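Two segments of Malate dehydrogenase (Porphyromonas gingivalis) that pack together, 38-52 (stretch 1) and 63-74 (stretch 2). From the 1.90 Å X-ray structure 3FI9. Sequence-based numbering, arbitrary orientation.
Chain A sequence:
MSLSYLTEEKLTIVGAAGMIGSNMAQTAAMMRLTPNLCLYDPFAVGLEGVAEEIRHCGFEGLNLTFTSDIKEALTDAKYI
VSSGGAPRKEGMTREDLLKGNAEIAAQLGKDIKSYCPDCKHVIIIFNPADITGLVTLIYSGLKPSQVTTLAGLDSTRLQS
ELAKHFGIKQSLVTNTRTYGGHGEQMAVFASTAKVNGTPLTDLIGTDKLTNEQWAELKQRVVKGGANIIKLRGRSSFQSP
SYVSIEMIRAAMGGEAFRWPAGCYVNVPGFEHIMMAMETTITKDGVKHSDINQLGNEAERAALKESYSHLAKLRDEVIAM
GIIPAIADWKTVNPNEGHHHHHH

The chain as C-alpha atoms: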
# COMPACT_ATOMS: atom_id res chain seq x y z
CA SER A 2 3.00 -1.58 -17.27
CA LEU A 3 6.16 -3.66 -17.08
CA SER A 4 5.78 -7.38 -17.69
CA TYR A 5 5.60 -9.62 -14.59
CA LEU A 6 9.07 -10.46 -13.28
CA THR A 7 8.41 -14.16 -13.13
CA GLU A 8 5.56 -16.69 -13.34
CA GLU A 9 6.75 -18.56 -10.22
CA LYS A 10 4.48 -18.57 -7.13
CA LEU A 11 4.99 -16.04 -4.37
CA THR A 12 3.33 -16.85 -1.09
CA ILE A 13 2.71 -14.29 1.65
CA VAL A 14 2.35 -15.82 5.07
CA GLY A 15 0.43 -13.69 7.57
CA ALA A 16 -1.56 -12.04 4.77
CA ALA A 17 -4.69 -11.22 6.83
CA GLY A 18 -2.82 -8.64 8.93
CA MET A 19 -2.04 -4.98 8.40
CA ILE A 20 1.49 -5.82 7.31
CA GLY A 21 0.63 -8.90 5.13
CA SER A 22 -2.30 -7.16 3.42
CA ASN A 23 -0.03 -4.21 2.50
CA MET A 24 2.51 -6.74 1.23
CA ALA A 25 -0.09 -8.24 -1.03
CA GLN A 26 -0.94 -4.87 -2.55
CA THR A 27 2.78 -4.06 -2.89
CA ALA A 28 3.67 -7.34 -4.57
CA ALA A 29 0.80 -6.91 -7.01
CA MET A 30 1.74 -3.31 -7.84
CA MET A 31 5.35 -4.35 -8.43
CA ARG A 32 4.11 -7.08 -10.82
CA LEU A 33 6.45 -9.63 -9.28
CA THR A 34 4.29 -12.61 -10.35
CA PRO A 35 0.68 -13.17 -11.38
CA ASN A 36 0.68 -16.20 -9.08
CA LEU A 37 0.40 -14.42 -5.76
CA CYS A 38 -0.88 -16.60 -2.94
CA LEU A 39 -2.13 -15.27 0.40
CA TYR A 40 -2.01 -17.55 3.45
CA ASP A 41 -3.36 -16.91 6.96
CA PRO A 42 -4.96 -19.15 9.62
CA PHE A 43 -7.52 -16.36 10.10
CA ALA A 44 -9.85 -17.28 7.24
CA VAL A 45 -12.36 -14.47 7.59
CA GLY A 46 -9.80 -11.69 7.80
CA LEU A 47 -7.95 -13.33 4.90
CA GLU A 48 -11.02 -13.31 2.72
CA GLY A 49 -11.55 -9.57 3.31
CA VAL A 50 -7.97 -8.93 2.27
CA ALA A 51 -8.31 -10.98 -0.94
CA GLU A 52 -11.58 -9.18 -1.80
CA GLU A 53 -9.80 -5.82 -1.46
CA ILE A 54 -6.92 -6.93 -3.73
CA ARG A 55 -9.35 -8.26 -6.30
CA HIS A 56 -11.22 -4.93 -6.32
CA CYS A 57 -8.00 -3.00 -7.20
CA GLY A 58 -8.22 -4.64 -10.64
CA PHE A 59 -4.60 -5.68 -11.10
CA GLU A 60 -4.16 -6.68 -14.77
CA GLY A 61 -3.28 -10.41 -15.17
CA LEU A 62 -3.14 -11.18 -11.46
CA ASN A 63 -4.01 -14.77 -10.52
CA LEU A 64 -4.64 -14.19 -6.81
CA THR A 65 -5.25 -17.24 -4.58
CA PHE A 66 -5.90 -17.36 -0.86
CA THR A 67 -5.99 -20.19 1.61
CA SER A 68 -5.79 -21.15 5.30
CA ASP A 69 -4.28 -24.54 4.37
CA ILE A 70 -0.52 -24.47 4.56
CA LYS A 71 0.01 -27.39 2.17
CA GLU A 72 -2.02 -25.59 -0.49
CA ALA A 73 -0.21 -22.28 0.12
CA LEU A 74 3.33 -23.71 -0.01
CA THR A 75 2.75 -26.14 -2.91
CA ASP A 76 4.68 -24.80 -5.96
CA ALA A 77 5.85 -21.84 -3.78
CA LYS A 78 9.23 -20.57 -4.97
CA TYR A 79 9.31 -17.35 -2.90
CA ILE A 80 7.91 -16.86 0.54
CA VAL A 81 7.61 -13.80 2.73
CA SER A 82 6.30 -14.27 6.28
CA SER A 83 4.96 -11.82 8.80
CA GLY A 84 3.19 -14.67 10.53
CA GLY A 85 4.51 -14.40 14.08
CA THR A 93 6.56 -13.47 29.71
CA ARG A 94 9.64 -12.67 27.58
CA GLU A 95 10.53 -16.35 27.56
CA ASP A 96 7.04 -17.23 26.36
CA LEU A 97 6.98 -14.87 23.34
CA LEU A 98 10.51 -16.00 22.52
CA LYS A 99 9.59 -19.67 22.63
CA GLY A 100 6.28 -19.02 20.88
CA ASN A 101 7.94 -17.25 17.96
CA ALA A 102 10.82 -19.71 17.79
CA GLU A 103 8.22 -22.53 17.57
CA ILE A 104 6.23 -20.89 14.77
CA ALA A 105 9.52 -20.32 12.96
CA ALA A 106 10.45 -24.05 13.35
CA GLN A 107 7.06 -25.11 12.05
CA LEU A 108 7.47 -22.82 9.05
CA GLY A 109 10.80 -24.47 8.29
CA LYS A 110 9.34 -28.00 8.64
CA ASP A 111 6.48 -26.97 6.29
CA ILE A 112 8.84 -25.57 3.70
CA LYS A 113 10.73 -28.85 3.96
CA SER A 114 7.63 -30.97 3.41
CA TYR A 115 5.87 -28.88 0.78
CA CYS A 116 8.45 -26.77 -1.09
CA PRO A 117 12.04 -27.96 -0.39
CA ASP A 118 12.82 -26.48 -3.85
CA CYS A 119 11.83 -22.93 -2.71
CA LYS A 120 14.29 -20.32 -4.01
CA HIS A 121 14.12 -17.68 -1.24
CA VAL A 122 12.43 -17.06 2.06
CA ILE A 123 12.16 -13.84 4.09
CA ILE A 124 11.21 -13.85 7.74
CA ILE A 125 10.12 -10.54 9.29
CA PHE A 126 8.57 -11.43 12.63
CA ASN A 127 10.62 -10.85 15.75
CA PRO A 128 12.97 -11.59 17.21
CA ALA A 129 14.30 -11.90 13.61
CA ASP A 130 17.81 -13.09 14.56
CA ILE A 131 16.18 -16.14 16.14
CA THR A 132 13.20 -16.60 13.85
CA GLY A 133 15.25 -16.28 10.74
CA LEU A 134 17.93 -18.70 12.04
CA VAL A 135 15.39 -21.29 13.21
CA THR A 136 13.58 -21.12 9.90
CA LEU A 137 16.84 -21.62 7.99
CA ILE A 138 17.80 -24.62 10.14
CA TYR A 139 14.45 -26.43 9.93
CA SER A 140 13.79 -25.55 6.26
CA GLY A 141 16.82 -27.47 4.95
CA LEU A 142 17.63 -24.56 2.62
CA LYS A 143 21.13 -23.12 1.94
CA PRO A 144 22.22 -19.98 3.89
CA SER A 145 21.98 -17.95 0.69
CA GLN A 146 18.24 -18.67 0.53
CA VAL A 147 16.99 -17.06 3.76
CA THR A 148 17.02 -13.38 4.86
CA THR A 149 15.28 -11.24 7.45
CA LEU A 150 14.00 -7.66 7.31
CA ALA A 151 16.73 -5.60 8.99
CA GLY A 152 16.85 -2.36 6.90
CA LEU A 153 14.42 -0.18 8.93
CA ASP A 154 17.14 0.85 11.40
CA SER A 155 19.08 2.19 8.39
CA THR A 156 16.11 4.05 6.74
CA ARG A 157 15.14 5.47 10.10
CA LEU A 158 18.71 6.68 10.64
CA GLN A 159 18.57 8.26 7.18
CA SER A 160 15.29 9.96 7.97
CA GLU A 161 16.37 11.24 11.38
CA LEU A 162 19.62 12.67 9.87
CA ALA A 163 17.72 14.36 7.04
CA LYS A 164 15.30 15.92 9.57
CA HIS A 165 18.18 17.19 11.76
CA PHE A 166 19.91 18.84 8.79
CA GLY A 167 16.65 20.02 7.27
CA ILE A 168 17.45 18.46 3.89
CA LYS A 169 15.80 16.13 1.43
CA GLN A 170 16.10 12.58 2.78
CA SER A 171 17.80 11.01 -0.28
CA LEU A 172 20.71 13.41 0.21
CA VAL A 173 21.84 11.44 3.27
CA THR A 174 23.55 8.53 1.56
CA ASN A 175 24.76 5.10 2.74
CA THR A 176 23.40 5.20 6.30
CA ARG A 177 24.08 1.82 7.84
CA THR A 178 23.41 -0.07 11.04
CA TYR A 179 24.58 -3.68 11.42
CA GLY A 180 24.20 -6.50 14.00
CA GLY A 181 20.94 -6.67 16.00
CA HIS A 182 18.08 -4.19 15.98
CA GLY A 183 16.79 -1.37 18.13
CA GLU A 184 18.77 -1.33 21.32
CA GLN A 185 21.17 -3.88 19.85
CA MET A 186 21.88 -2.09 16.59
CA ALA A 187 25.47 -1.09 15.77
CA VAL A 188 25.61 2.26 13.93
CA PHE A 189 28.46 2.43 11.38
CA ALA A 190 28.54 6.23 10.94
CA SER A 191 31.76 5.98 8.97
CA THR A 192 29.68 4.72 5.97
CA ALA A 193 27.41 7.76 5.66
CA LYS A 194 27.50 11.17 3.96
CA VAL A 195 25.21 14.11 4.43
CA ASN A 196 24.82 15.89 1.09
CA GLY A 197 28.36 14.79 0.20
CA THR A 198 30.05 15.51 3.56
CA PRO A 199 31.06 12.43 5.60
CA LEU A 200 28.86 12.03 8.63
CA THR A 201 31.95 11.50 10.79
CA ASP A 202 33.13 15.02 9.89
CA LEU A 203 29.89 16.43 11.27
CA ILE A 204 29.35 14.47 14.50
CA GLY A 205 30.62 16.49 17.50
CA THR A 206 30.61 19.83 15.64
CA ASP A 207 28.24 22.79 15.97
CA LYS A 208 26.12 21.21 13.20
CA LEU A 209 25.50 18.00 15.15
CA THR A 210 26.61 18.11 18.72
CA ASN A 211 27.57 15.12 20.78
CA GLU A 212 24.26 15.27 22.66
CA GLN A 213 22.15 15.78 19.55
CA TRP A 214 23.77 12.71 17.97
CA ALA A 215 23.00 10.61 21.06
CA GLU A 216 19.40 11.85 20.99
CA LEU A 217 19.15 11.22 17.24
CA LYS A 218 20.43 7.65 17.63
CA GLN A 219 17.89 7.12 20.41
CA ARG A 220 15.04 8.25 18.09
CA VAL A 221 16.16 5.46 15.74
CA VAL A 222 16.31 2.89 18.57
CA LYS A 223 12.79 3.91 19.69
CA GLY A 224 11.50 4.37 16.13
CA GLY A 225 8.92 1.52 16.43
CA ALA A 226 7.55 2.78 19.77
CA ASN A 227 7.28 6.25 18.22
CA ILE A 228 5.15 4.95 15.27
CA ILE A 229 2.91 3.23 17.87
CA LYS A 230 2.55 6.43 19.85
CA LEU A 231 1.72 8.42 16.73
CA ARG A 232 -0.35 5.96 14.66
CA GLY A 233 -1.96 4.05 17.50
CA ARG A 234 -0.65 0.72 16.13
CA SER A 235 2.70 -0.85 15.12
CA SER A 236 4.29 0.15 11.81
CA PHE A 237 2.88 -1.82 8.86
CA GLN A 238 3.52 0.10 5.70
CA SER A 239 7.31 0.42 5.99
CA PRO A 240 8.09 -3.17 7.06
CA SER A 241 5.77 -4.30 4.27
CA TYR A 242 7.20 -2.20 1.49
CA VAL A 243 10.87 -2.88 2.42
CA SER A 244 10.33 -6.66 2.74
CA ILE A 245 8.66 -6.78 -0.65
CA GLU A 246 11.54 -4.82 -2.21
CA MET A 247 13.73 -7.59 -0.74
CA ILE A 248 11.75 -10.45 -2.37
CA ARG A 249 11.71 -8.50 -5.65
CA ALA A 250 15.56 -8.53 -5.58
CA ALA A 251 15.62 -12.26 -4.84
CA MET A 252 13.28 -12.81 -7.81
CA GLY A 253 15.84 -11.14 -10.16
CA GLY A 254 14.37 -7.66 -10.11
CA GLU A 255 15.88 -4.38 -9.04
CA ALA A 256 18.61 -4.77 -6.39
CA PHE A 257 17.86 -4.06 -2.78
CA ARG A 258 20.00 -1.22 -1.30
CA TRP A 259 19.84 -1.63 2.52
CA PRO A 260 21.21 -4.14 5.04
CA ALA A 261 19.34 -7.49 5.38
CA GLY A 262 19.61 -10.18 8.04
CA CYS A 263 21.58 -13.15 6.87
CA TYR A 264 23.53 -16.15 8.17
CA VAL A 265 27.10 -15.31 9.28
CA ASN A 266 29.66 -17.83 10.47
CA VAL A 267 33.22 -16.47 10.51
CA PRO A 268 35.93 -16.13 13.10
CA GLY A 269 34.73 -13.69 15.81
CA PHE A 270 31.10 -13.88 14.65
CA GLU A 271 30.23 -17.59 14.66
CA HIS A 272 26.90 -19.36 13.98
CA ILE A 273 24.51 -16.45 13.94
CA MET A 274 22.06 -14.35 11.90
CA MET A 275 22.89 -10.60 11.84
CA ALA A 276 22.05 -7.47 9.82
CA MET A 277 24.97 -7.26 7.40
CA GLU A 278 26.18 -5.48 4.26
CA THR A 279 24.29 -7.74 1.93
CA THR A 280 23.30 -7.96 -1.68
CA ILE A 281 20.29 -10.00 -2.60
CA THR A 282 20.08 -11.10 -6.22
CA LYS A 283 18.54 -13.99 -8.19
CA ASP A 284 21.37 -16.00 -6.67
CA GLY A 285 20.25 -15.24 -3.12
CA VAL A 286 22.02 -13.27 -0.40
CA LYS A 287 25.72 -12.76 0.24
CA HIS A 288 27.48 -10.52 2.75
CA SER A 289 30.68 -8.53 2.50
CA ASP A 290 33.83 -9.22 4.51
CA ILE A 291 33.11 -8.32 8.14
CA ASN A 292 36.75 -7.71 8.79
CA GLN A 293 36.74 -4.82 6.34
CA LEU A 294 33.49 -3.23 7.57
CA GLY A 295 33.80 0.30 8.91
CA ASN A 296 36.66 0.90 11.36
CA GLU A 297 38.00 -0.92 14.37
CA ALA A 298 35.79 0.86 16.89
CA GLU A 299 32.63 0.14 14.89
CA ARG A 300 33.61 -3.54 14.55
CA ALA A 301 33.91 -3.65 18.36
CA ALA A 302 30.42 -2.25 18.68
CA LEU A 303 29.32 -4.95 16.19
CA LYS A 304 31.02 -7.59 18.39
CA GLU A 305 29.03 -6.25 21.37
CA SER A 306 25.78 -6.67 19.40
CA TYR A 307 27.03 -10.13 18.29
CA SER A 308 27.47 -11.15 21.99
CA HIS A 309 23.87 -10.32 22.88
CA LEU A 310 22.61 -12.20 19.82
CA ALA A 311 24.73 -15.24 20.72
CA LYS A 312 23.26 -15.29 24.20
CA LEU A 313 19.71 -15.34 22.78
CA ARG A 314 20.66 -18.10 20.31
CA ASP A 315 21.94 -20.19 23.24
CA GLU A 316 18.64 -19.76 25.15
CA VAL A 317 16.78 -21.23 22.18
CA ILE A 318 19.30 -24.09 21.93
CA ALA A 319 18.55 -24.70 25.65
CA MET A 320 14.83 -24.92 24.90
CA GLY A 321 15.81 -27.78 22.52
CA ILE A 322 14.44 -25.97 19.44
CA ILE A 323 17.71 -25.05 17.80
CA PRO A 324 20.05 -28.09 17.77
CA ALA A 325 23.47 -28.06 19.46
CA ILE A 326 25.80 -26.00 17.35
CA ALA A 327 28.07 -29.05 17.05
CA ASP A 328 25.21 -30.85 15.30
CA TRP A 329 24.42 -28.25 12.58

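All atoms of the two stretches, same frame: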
# COMPACT_ATOMS: atom_id res chain seq x y z
N CYS A 38 -0.05 -15.80 -3.82
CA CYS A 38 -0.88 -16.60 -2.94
C CYS A 38 -0.83 -16.08 -1.51
O CYS A 38 0.27 -15.84 -0.96
CB CYS A 38 -0.42 -18.07 -3.01
SG CYS A 38 -1.23 -19.17 -1.86
N LEU A 39 -2.01 -15.87 -0.93
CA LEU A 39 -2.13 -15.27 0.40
C LEU A 39 -2.53 -16.35 1.40
O LEU A 39 -3.58 -17.03 1.22
CB LEU A 39 -3.13 -14.13 0.37
CG LEU A 39 -2.94 -13.03 -0.68
CD1 LEU A 39 -3.90 -11.89 -0.32
CD2 LEU A 39 -1.46 -12.56 -0.65
N TYR A 40 -1.71 -16.52 2.45
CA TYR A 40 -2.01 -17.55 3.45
C TYR A 40 -2.18 -16.89 4.83
O TYR A 40 -1.38 -16.03 5.21
CB TYR A 40 -0.92 -18.64 3.51
CG TYR A 40 -1.01 -19.43 4.81
CD1 TYR A 40 -1.92 -20.49 4.95
CD2 TYR A 40 -0.25 -19.07 5.91
CE1 TYR A 40 -2.02 -21.20 6.13
CE2 TYR A 40 -0.36 -19.76 7.12
CZ TYR A 40 -1.27 -20.82 7.23
OH TYR A 40 -1.37 -21.48 8.44
N ASP A 41 -3.23 -17.28 5.57
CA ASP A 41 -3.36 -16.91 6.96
C ASP A 41 -4.29 -17.92 7.59
O ASP A 41 -5.30 -18.31 6.97
CB ASP A 41 -3.98 -15.50 7.09
CG ASP A 41 -3.61 -14.81 8.38
OD1 ASP A 41 -4.18 -15.20 9.41
OD2 ASP A 41 -2.78 -13.82 8.39
N PRO A 42 -3.98 -18.33 8.83
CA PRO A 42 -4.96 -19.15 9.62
C PRO A 42 -6.28 -18.43 9.85
O PRO A 42 -7.29 -19.09 10.09
CB PRO A 42 -4.26 -19.36 10.98
CG PRO A 42 -3.23 -18.26 11.06
CD PRO A 42 -2.74 -18.08 9.60
N PHE A 43 -6.29 -17.10 9.79
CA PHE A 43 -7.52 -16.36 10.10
C PHE A 43 -8.35 -16.22 8.83
O PHE A 43 -8.21 -15.24 8.10
CB PHE A 43 -7.19 -15.01 10.75
CG PHE A 43 -8.38 -14.20 11.15
CD1 PHE A 43 -9.52 -14.81 11.66
CD2 PHE A 43 -8.35 -12.82 11.03
CE1 PHE A 43 -10.63 -14.05 12.03
CE2 PHE A 43 -9.45 -12.05 11.39
CZ PHE A 43 -10.58 -12.67 11.89
N ALA A 44 -9.22 -17.19 8.56
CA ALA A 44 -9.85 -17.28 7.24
C ALA A 44 -10.75 -16.08 6.91
O ALA A 44 -10.82 -15.64 5.77
CB ALA A 44 -10.64 -18.62 7.09
N VAL A 45 -11.44 -15.54 7.90
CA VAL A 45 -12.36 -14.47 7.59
C VAL A 45 -11.61 -13.17 7.25
O VAL A 45 -11.91 -12.51 6.26
CB VAL A 45 -13.42 -14.28 8.70
CG1 VAL A 45 -14.17 -12.96 8.49
CG2 VAL A 45 -14.35 -15.44 8.66
N GLY A 46 -10.59 -12.85 8.04
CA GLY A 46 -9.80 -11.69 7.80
C GLY A 46 -9.11 -11.83 6.48
O GLY A 46 -9.05 -10.86 5.75
N LEU A 47 -8.64 -13.05 6.16
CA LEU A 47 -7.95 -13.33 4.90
C LEU A 47 -8.86 -13.04 3.72
O LEU A 47 -8.44 -12.45 2.73
CB LEU A 47 -7.51 -14.80 4.80
CG LEU A 47 -6.69 -15.30 3.58
CD1 LEU A 47 -5.42 -14.45 3.29
CD2 LEU A 47 -6.30 -16.74 3.76
N GLU A 48 -10.09 -13.52 3.82
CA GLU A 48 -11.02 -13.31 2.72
C GLU A 48 -11.25 -11.82 2.45
O GLU A 48 -11.42 -11.43 1.29
CB GLU A 48 -12.38 -13.98 2.98
CG GLU A 48 -13.30 -13.85 1.80
CD GLU A 48 -14.66 -14.54 2.04
OE1 GLU A 48 -14.80 -15.27 3.04
OE2 GLU A 48 -15.55 -14.37 1.18
N GLY A 49 -11.28 -11.00 3.50
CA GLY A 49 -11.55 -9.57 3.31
C GLY A 49 -10.37 -8.94 2.59
O GLY A 49 -10.54 -8.00 1.79
N VAL A 50 -9.17 -9.42 2.93
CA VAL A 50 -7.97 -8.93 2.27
C VAL A 50 -8.01 -9.27 0.79
O VAL A 50 -7.75 -8.40 -0.02
CB VAL A 50 -6.69 -9.43 2.90
CG1 VAL A 50 -5.51 -8.94 2.11
CG2 VAL A 50 -6.60 -8.99 4.38
N ALA A 51 -8.28 -10.54 0.46
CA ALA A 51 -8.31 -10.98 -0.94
C ALA A 51 -9.34 -10.19 -1.75
O ALA A 51 -9.09 -9.84 -2.89
CB ALA A 51 -8.59 -12.50 -1.06
N GLU A 52 -10.50 -9.93 -1.15
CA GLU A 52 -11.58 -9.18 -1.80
C GLU A 52 -11.06 -7.78 -2.13
O GLU A 52 -11.24 -7.29 -3.24
CB GLU A 52 -12.84 -9.10 -0.93
CG GLU A 52 -13.58 -10.45 -0.73
CD GLU A 52 -14.16 -11.07 -2.02
OE1 GLU A 52 -13.54 -11.02 -3.11
OE2 GLU A 52 -15.26 -11.65 -1.95
N ASN A 63 -3.31 -13.52 -10.86
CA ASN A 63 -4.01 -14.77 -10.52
C ASN A 63 -3.98 -14.96 -8.99
O ASN A 63 -3.27 -15.84 -8.48
CB ASN A 63 -3.27 -15.96 -11.12
CG ASN A 63 -3.50 -16.13 -12.65
OD1 ASN A 63 -4.64 -16.14 -13.14
ND2 ASN A 63 -2.39 -16.32 -13.41
N LEU A 64 -4.72 -14.15 -8.26
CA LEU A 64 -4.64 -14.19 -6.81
C LEU A 64 -5.31 -15.47 -6.25
O LEU A 64 -6.40 -15.85 -6.67
CB LEU A 64 -5.33 -12.97 -6.23
CG LEU A 64 -5.11 -12.74 -4.73
CD1 LEU A 64 -3.68 -12.11 -4.45
CD2 LEU A 64 -6.22 -11.82 -4.15
N THR A 65 -4.67 -16.11 -5.28
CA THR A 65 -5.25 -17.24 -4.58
C THR A 65 -5.14 -16.93 -3.09
O THR A 65 -4.28 -16.16 -2.66
CB THR A 65 -4.61 -18.63 -4.93
OG1 THR A 65 -3.17 -18.60 -4.80
CG2 THR A 65 -5.02 -19.14 -6.35
N PHE A 66 -6.05 -17.48 -2.30
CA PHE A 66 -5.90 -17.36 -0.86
C PHE A 66 -6.33 -18.65 -0.21
O PHE A 66 -7.20 -19.36 -0.74
CB PHE A 66 -6.61 -16.16 -0.27
CG PHE A 66 -8.11 -16.18 -0.43
CD1 PHE A 66 -8.92 -16.62 0.62
CD2 PHE A 66 -8.70 -15.74 -1.60
CE1 PHE A 66 -10.32 -16.61 0.47
CE2 PHE A 66 -10.09 -15.73 -1.73
CZ PHE A 66 -10.88 -16.17 -0.72
N THR A 67 -5.72 -18.94 0.93
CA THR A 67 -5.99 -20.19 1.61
C THR A 67 -5.52 -20.15 3.06
O THR A 67 -4.55 -19.44 3.41
CB THR A 67 -5.33 -21.41 0.84
OG1 THR A 67 -5.63 -22.63 1.52
CG2 THR A 67 -3.81 -21.28 0.79
N SER A 68 -6.23 -20.91 3.91
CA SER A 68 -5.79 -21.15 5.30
C SER A 68 -5.18 -22.54 5.50
O SER A 68 -4.95 -22.96 6.65
CB SER A 68 -6.93 -20.97 6.28
OG SER A 68 -7.41 -19.65 6.20
N ASP A 69 -4.90 -23.22 4.39
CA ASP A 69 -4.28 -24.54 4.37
C ASP A 69 -2.83 -24.39 3.94
O ASP A 69 -2.54 -24.01 2.80
CB ASP A 69 -4.98 -25.49 3.39
CG ASP A 69 -4.39 -26.93 3.43
OD1 ASP A 69 -4.88 -27.77 4.22
OD2 ASP A 69 -3.40 -27.20 2.76
N ILE A 70 -1.92 -24.69 4.86
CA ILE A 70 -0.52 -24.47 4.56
C ILE A 70 0.01 -25.32 3.42
O ILE A 70 0.84 -24.86 2.70
CB ILE A 70 0.38 -24.61 5.81
CG1 ILE A 70 1.79 -24.16 5.45
CG2 ILE A 70 0.31 -26.02 6.41
CD1 ILE A 70 1.89 -22.62 5.43
N LYS A 71 -0.44 -26.57 3.28
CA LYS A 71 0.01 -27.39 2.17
C LYS A 71 -0.36 -26.72 0.85
O LYS A 71 0.44 -26.67 -0.06
CB LYS A 71 -0.59 -28.82 2.18
CG LYS A 71 0.08 -29.72 1.11
CD LYS A 71 -0.52 -31.13 1.00
CE LYS A 71 0.29 -31.96 -0.01
NZ LYS A 71 -0.05 -33.41 0.10
N GLU A 72 -1.58 -26.23 0.75
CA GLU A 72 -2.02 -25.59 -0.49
C GLU A 72 -1.20 -24.34 -0.82
O GLU A 72 -0.78 -24.14 -1.98
CB GLU A 72 -3.50 -25.20 -0.35
CG GLU A 72 -4.41 -26.39 -0.49
CD GLU A 72 -5.86 -25.99 -0.41
OE1 GLU A 72 -6.13 -24.80 -0.10
OE2 GLU A 72 -6.72 -26.87 -0.65
N ALA A 73 -0.94 -23.56 0.20
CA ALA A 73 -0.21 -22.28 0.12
C ALA A 73 1.25 -22.49 -0.29
O ALA A 73 1.79 -21.75 -1.10
CB ALA A 73 -0.27 -21.57 1.47
N LEU A 74 1.90 -23.48 0.32
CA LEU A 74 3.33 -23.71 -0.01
C LEU A 74 3.56 -24.58 -1.24
O LEU A 74 4.64 -24.56 -1.84
CB LEU A 74 4.07 -24.24 1.22
CG LEU A 74 4.15 -23.25 2.40
CD1 LEU A 74 5.09 -23.76 3.45
CD2 LEU A 74 4.61 -21.90 1.90
O HOH W 1 -4.10 -22.34 8.96

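What holds the two backbones together? Strands 38-40 and 65-67 lie side by side as parallel neighbours in a sheet, their axes 17° apart, with Cys38 beside Thr65, Leu39 beside Phe66 and Tyr40 beside Thr67. As is usual for parallel strands, one residue bonds to two that flank its partner: Leu39 N donates to Thr65 O at 2.9 Å, and Thr67 N donates to Leu39 O at 2.9 Å. Beyond these the ladder loosens, and Asp41 N reaches Thr67 O in a weak hydrogen bond of 3.3 Å. The alpha carbons add CA-H...O contacts, among them Tyr40 CA to Thr67 O at 3.2 Å.

Which polar side chains extend the pairing past the strands? Ser68 does so most directly, its OG donating to Asp41 O at 2.6 Å and so tying the turn after one strand to the turn after the other. A water makes a second link, lying 2.9 Å from Tyr40 OH and donating to Ser68 O at 2.5 Å. Within stretch 2, Asp69 caps the helix that follows, as Glu72 N donates to Asp69 OD2 at 2.9 Å, while Thr67 OG1 accepts from Asp69 N at 3.0 Å and donates to Glu72 OE1 at 2.8 Å. These bonds brace the turn that leads into helix 70-74.

What packs on the sheet face that carries Cys38, Tyr40, Thr65 and Thr67? Helix 70-74 crosses this face, running at 152° to strand 38-40. Ala73 points toward stretch 1, with Ala73 CB 3.6 Å from Tyr40 CB and 4.2 Å from Cys38 SG. The Tyr40 ring receives Ile70 over one face, with Ile70 CD1 4.0 Å from the ring centroid and only 9° off its normal, a good CH-pi geometry. Ser68 O sits instead at the ring edge, 3.5 Å from Tyr40 CE1, where the ring's polarized C-H bonds suit a carbonyl oxygen.

What fills the face that carries Leu39 and Phe66? Helix 44-52 covers it, nearly antiparallel to strand 65-67 at 171°, with Leu47 and Ala51 pointing toward stretch 2. The side chains that meet here are mostly apolar: Ala51 CB approaches Phe66 CD2 to 3.3 Å, and Leu47 CG lies 3.9 Å from Phe66 CD1. Leu64 extends this packing, its CD2 4.0 Å from Ala51 CB and its CD1 4.0 Å from Leu39 CG, so that its two methyls reach the helix and the strand respectively.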